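Local coordinates for diol-dehydratase (Roseburia inulinivorans, PDB 5I2A), which dehydrates 1,2-propanediol as a B12-independent diol dehydratase of the glycyl radical enzyme family, at residues R384-H387 / G388-K391; E648-E652 / L653-G657; G733-A736 / S737-V741. All blocks are in the same frame, centred on the assembly; numbering follows the deposited sequence.

Contact 1 of 3, residues R384-H387 / G388-K391; sequences RVWH and GSSK
W386 carries its CG between the backbone N and the carbonyl carbon, chi1 75°, which swings the indole forward over the backbone of G388 and S389. S389 has OG beside its own backbone N, chi1 -74°, a setting that turns the hydroxyl back to the N-H of W386. Both groups belong to one tight turn. The N-H of W386 points almost straight at S389 OG, 2.8 Å away, with an angle of 174° at the hydrogen. In return, S389 N donates to W386 O over 2.9 Å. That N-H meets the carbonyl from above its plane.

The indole lies face-on against the peptide. G388 CA makes a CH-pi contact 3.6 Å from the centroid of the six-membered ring of W386. G388 N sits over the same face, and S389 N lies above it nearer the rim. W386 CD1 comes within 3.3 Å of S389 OG. The indole NE1 hydrogen-bonds OD1 of D358, a bond that probably steadies the ring. H387 is exposed and directs ND1 to E414.

Water continues the network. One water donates to R384 O and also hydrogen-bonds S389 OG at 2.7 Å. A second donates to both H387 O and S389 O and spans the mouth of the turn. R778 of helix 766-781 gives W386 O a further hydrogen bond. The guanidinium of R384 takes no part in the turn; its NH2 forms a salt bridge with D413. S390 then caps helix 391-402 through a bond from L393 N to its OG. The arrangement is a type I beta turn, W386 to S389, linking strand 380-385 of a mixed five-stranded sheet to the N-cap of the following helix.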
loop_
_atom_site.group_PDB
_atom_site.type_symbol
_atom_site.label_atom_id
_atom_site.label_comp_id
_atom_site.label_asym_id
_atom_site.label_seq_id
_atom_site.Cartn_x
_atom_site.Cartn_y
_atom_site.Cartn_z
ATOM N N ARG A 384 -30.615 23.586 12.179
ATOM C CA ARG A 384 -29.954 24.631 11.421
ATOM C C ARG A 384 -30.776 25.913 11.508
ATOM O O ARG A 384 -31.928 25.939 11.108
ATOM C CB ARG A 384 -29.771 24.212 9.959
ATOM C CG ARG A 384 -28.651 23.222 9.730
ATOM C CD ARG A 384 -28.541 22.814 8.256
ATOM N NE ARG A 384 -28.584 23.961 7.353
ATOM C CZ ARG A 384 -28.461 23.869 6.030
ATOM N NH1 ARG A 384 -28.265 22.686 5.450
ATOM N NH2 ARG A 384 -28.542 24.961 5.288
ATOM N N VAL A 385 -30.169 26.962 12.047
ATOM C CA VAL A 385 -30.793 28.271 12.155
ATOM C C VAL A 385 -30.290 29.186 11.030
ATOM O O VAL A 385 -29.083 29.265 10.785
ATOM C CB VAL A 385 -30.482 28.931 13.521
ATOM C CG1 VAL A 385 -31.122 30.323 13.627
ATOM C CG2 VAL A 385 -30.931 28.040 14.657
ATOM N N TRP A 386 -31.211 29.847 10.335
ATOM C CA TRP A 386 -30.840 30.874 9.358
ATOM C C TRP A 386 -31.854 32.016 9.408
ATOM O O TRP A 386 -32.871 31.909 10.088
ATOM C CB TRP A 386 -30.716 30.280 7.945
ATOM C CG TRP A 386 -32.005 29.968 7.257
ATOM C CD1 TRP A 386 -32.924 29.027 7.613
ATOM C CD2 TRP A 386 -32.496 30.576 6.062
ATOM N NE1 TRP A 386 -33.966 29.025 6.724
ATOM C CE2 TRP A 386 -33.727 29.965 5.758
ATOM C CE3 TRP A 386 -32.013 31.582 5.217
ATOM C CZ2 TRP A 386 -34.492 30.329 4.647
ATOM C CZ3 TRP A 386 -32.776 31.950 4.111
ATOM C CH2 TRP A 386 -34.000 31.321 3.838
ATOM N N HIS A 387 -31.573 33.113 8.712
ATOM C CA HIS A 387 -32.411 34.303 8.830
ATOM C C HIS A 387 -33.860 34.026 8.437
ATOM O O HIS A 387 -34.769 34.623 8.985
ATOM C CB HIS A 387 -31.830 35.459 8.002
ATOM C CG HIS A 387 -31.937 35.280 6.514
ATOM N ND1 HIS A 387 -30.877 34.868 5.733
ATOM C CD2 HIS A 387 -32.969 35.501 5.661
ATOM C CE1 HIS A 387 -31.254 34.831 4.466
ATOM N NE2 HIS A 387 -32.519 35.208 4.397
ATOM N N GLY A 388 -34.075 33.075 7.537
ATOM C CA GLY A 388 -35.423 32.699 7.149
ATOM C C GLY A 388 -35.998 31.473 7.840
ATOM O O GLY A 388 -36.991 30.925 7.381
ATOM N N SER A 389 -35.393 31.036 8.945
ATOM C CA SER A 389 -35.937 29.898 9.697
ATOM C C SER A 389 -37.406 30.111 10.058
ATOM O O SER A 389 -37.787 31.190 10.475
ATOM C CB SER A 389 -35.149 29.655 10.995
ATOM O OG SER A 389 -33.888 29.071 10.751
ATOM N N SER A 390 -38.215 29.075 9.889
ATOM C CA SER A 390 -39.574 29.053 10.415
ATOM C C SER A 390 -39.597 29.359 11.912
ATOM O O SER A 390 -38.936 28.689 12.707
ATOM C CB SER A 390 -40.210 27.696 10.143
ATOM O OG SER A 390 -41.227 27.410 11.072
ATOM N N LYS A 391 -40.336 30.392 12.295
ATOM C CA LYS A 391 -40.445 30.757 13.697
ATOM C C LYS A 391 -41.082 29.614 14.491
ATOM O O LYS A 391 -40.704 29.350 15.629
ATOM C CB LYS A 391 -41.258 32.049 13.868
ATOM C CG LYS A 391 -41.368 32.538 15.328
ATOM C CD LYS A 391 -42.230 33.804 15.449
ATOM C CE LYS A 391 -42.558 34.172 16.907
ATOM N NZ LYS A 391 -41.357 34.537 17.709
HETATM O O HOH W 1 -34.508 26.499 11.305
HETATM O O HOH W 2 -36.403 33.383 11.388
#

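Contact 2 of 3, residues E648-E652 / L653-G657; sequences EMILE and LPKYG
I650 O is gripped by two donors from the residues that follow it. L653 N donates to I650 O at 3.2 Å. K655 NZ donates to I650 O at 2.9 Å. The two come from opposite faces of the carbonyl plane, L653 N standing 63° out of it and K655 NZ 48° out. Neither uses the in-plane direction. K655 NZ also lies 3.8 Å from I650 CG2, so the lysine end meets both the carbonyl and the aliphatic branch of one residue. The lysine gets there by a bend at chi2, -71°, after which the chain runs extended back toward the helix end. L653 lays its own branch along the same stretch of backbone, with CG 3.5 Å from M649 O.

This is the C-terminal end of helix 637-651, where the last carbonyls lack the usual partners of a continuing helix. A lysine bound to one of them satisfies it from the side chain, and its positive charge would suit the negative end of the helix dipole. Nearby, one water donates to L651 O at 2.8 Å and to L653 O at 2.7 Å, bridging the helix end to the extended chain beyond.

Further out, the ammonium group has a second backbone acceptor in D711 O, which fixes the lysine between two parts of the chain. F729 touches its side chain. L653 and P654 lean on helix 558-574 through T567 and Y566, while I650 packs on Y591. E652 is exposed, though its CB touches L653 N. Beyond K655, the chain is tied down by a bond from Y656 N to D563.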
loop_
_atom_site.group_PDB
_atom_site.type_symbol
_atom_site.label_atom_id
_atom_site.label_comp_id
_atom_site.label_asym_id
_atom_site.label_seq_id
_atom_site.Cartn_x
_atom_site.Cartn_y
_atom_site.Cartn_z
ATOM N N GLU A 648 -5.702 35.340 45.206
ATOM C CA GLU A 648 -6.822 36.253 45.391
ATOM C C GLU A 648 -6.796 37.402 44.404
ATOM O O GLU A 648 -7.838 37.751 43.859
ATOM C CB GLU A 648 -6.861 36.805 46.821
ATOM C CG GLU A 648 -7.512 35.867 47.848
ATOM C CD GLU A 648 -8.902 35.368 47.447
ATOM O OE1 GLU A 648 -9.614 36.070 46.696
ATOM O OE2 GLU A 648 -9.288 34.263 47.892
ATOM N N MET A 649 -5.632 37.998 44.156
ATOM C CA MET A 649 -5.617 39.101 43.205
ATOM C C MET A 649 -5.859 38.589 41.783
ATOM O O MET A 649 -6.404 39.308 40.956
ATOM C CB MET A 649 -4.317 39.920 43.277
ATOM C CG MET A 649 -3.020 39.151 43.344
ATOM S SD MET A 649 -1.641 40.286 43.674
ATOM C CE MET A 649 -1.594 41.120 42.120
ATOM N N ILE A 650 -5.486 37.341 41.509
ATOM C CA ILE A 650 -5.764 36.757 40.199
ATOM C C ILE A 650 -7.273 36.529 40.021
ATOM O O ILE A 650 -7.826 36.853 38.981
ATOM C CB ILE A 650 -4.985 35.444 39.988
ATOM C CG1 ILE A 650 -3.539 35.759 39.586
ATOM C CG2 ILE A 650 -5.642 34.590 38.913
ATOM C CD1 ILE A 650 -2.618 34.580 39.651
ATOM N N LEU A 651 -7.940 36.005 41.045
ATOM C CA LEU A 651 -9.382 35.764 40.949
ATOM C C LEU A 651 -10.210 37.044 40.842
ATOM O O LEU A 651 -11.358 36.998 40.403
ATOM C CB LEU A 651 -9.872 34.944 42.137
ATOM C CG LEU A 651 -9.307 33.527 42.248
ATOM C CD1 LEU A 651 -9.906 32.806 43.444
ATOM C CD2 LEU A 651 -9.555 32.748 40.971
ATOM N N GLU A 652 -9.625 38.178 41.223
ATOM C CA GLU A 652 -10.314 39.470 41.156
ATOM C C GLU A 652 -10.163 40.172 39.813
ATOM O O GLU A 652 -10.860 41.139 39.554
ATOM C CB GLU A 652 -9.813 40.403 42.263
ATOM C CG GLU A 652 -10.389 40.073 43.622
ATOM C CD GLU A 652 -9.630 40.738 44.756
ATOM O OE1 GLU A 652 -8.655 41.474 44.472
ATOM O OE2 GLU A 652 -10.000 40.509 45.930
ATOM N N LEU A 653 -9.251 39.698 38.969
ATOM C CA LEU A 653 -9.060 40.307 37.652
ATOM C C LEU A 653 -10.306 40.159 36.774
ATOM O O LEU A 653 -11.090 39.229 36.948
ATOM C CB LEU A 653 -7.852 39.694 36.946
ATOM C CG LEU A 653 -6.465 39.983 37.527
ATOM C CD1 LEU A 653 -5.421 39.056 36.922
ATOM C CD2 LEU A 653 -6.089 41.427 37.280
ATOM N N PRO A 654 -10.506 41.094 35.838
ATOM C CA PRO A 654 -11.554 40.857 34.839
ATOM C C PRO A 654 -11.255 39.582 34.040
ATOM O O PRO A 654 -10.095 39.293 33.799
ATOM C CB PRO A 654 -11.497 42.111 33.950
ATOM C CG PRO A 654 -10.209 42.783 34.285
ATOM C CD PRO A 654 -9.872 42.410 35.686
ATOM N N LYS A 655 -12.286 38.836 33.655
ATOM C CA LYS A 655 -12.102 37.559 32.987
ATOM C C LYS A 655 -12.793 37.508 31.619
ATOM O O LYS A 655 -13.738 38.250 31.355
ATOM C CB LYS A 655 -12.632 36.420 33.859
ATOM C CG LYS A 655 -12.044 36.337 35.253
ATOM C CD LYS A 655 -10.598 35.877 35.232
ATOM C CE LYS A 655 -10.078 35.660 36.652
ATOM N NZ LYS A 655 -8.637 35.239 36.682
ATOM N N TYR A 656 -12.305 36.618 30.763
ATOM C CA TYR A 656 -12.951 36.299 29.494
ATOM C C TYR A 656 -14.394 35.912 29.767
ATOM O O TYR A 656 -14.661 35.170 30.696
ATOM C CB TYR A 656 -12.186 35.169 28.790
ATOM C CG TYR A 656 -12.813 34.584 27.534
ATOM C CD1 TYR A 656 -12.931 35.335 26.371
ATOM C CD2 TYR A 656 -13.208 33.248 27.493
ATOM C CE1 TYR A 656 -13.461 34.787 25.211
ATOM C CE2 TYR A 656 -13.729 32.683 26.332
ATOM C CZ TYR A 656 -13.861 33.459 25.202
ATOM O OH TYR A 656 -14.395 32.919 24.061
ATOM N N GLY A 657 -15.325 36.445 28.980
ATOM C CA GLY A 657 -16.728 36.110 29.150
ATOM C C GLY A 657 -17.554 37.205 29.802
ATOM O O GLY A 657 -18.703 36.986 30.205
HETATM O O HOH W 3 -12.998 38.104 38.412
#

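Contact 3 of 3, residues G733-A736 / S737-V741; sequences GPTA and SCNSV
C738 and P734 meet on the tightly packed side of a short helix. C738 N donates to P734 O over 2.9 Å, nearly straight at 176°. C738 SG, set beside the backbone N by a chi1 of -72°, lies 3.4 Å from P734 O. P734 and C738 together face L776 of helix 766-781 and M757 of strand 756-759, and C738 also reaches Y780. S737 is buried as well. S737 CB lies 3.5 Å from P734 O, and the side chain packs on P725 and F755.

The backbone is that of a short alpha helix of about two turns, 734-741, with G733 at the N-cap. G733 O accepts from S737 N at 3.2 Å, and A736 O accepts from S740 N at 3.1 Å. P734 fits the first position well, since a proline there gives up no N-H that the helix would use. G733 has a positive phi of 87°, at which a side chain would press on the preceding carbonyl.

T735 is on the loose, solvent side; its side chain runs beside that of N739, both pointing the same way. The side chains just touch, T735 CG2 lying 4.1 Å from N739 ND2, while N739 CG comes within 3.2 Å of T735 O. T735 O accepts a hydrogen bond from N739 N at 2.9 Å. The N739 amide is still held: OD1 accepts from Q783 NE2 and ND2 donates to D659, which fixes its rotation. S740, one residue on, is buried again and hydrogen-bonds D664 and the N of D659 through OG.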
loop_
_atom_site.group_PDB
_atom_site.type_symbol
_atom_site.label_atom_id
_atom_site.label_comp_id
_atom_site.label_asym_id
_atom_site.label_seq_id
_atom_site.Cartn_x
_atom_site.Cartn_y
_atom_site.Cartn_z
ATOM N N GLY A 733 -23.797 38.046 33.039
ATOM C CA GLY A 733 -24.990 37.623 32.331
ATOM C C GLY A 733 -24.687 37.109 30.933
ATOM O O GLY A 733 -23.586 37.294 30.424
ATOM N N PRO A 734 -25.677 36.462 30.309
ATOM C CA PRO A 734 -25.472 35.703 29.069
ATOM C C PRO A 734 -25.158 36.576 27.854
ATOM O O PRO A 734 -24.368 36.156 27.019
ATOM C CB PRO A 734 -26.799 34.962 28.878
ATOM C CG PRO A 734 -27.814 35.762 29.651
ATOM C CD PRO A 734 -27.054 36.343 30.823
ATOM N N THR A 735 -25.740 37.766 27.757
ATOM C CA THR A 735 -25.458 38.613 26.596
ATOM C C THR A 735 -23.991 39.023 26.567
ATOM O O THR A 735 -23.334 38.930 25.524
ATOM C CB THR A 735 -26.355 39.852 26.564
ATOM O OG1 THR A 735 -27.709 39.426 26.395
ATOM C CG2 THR A 735 -25.973 40.767 25.380
ATOM N N ALA A 736 -23.466 39.433 27.715
ATOM C CA ALA A 736 -22.056 39.779 27.822
ATOM C C ALA A 736 -21.165 38.574 27.493
ATOM O O ALA A 736 -20.121 38.717 26.866
ATOM C CB ALA A 736 -21.734 40.303 29.218
ATOM N N SER A 737 -21.569 37.391 27.934
ATOM C CA SER A 737 -20.779 36.201 27.641
ATOM C C SER A 737 -20.737 35.927 26.130
ATOM O O SER A 737 -19.669 35.698 25.568
ATOM C CB SER A 737 -21.326 34.985 28.384
ATOM O OG SER A 737 -20.581 33.839 28.023
ATOM N N CYS A 738 -21.899 35.948 25.489
ATOM C CA CYS A 738 -21.985 35.799 24.045
ATOM C C CYS A 738 -21.104 36.815 23.320
ATOM O O CYS A 738 -20.394 36.468 22.369
ATOM C CB CYS A 738 -23.436 35.934 23.574
ATOM S SG CYS A 738 -24.495 34.516 23.993
ATOM N N ASN A 739 -21.140 38.061 23.779
ATOM C CA ASN A 739 -20.335 39.113 23.165
ATOM C C ASN A 739 -18.841 38.765 23.201
ATOM O O ASN A 739 -18.144 38.942 22.207
ATOM C CB ASN A 739 -20.573 40.475 23.848
ATOM C CG ASN A 739 -21.969 41.057 23.572
ATOM O OD1 ASN A 739 -22.724 40.563 22.733
ATOM N ND2 ASN A 739 -22.303 42.121 24.288
ATOM N N SER A 740 -18.359 38.260 24.336
ATOM C CA SER A 740 -16.961 37.847 24.449
ATOM C C SER A 740 -16.629 36.720 23.482
ATOM O O SER A 740 -15.634 36.785 22.769
ATOM C CB SER A 740 -16.621 37.379 25.870
ATOM O OG SER A 740 -16.483 38.446 26.784
ATOM N N VAL A 741 -17.457 35.682 23.485
ATOM C CA VAL A 741 -17.148 34.460 22.744
ATOM C C VAL A 741 -17.200 34.743 21.240
ATOM O O VAL A 741 -16.445 34.164 20.469
ATOM C CB VAL A 741 -18.107 33.314 23.115
ATOM C CG1 VAL A 741 -17.835 32.075 22.271
ATOM C CG2 VAL A 741 -17.980 32.966 24.616
#

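Contacts 2 and 3 touch, their centres about 16 Å apart. The loop 653-657 runs on from its helix end to meet helix 734-741. There G657 N lies 3.2 Å from S740 OG, a weak hydrogen bond, and Y656 OH comes within 3.4 Å of V741 CA. Contact 1 stands apart: its centre is about 22 Å from that of contact 3 and about 37 Å from that of contact 2. Helix 766-781 touches both contacts 1 and 3, through R778 at the turn and L776 and Y780 at C738. Contact 3 belongs to the glycine radical region, which also contains G817, predicted to carry the glycyl radical, which is not present in this structure.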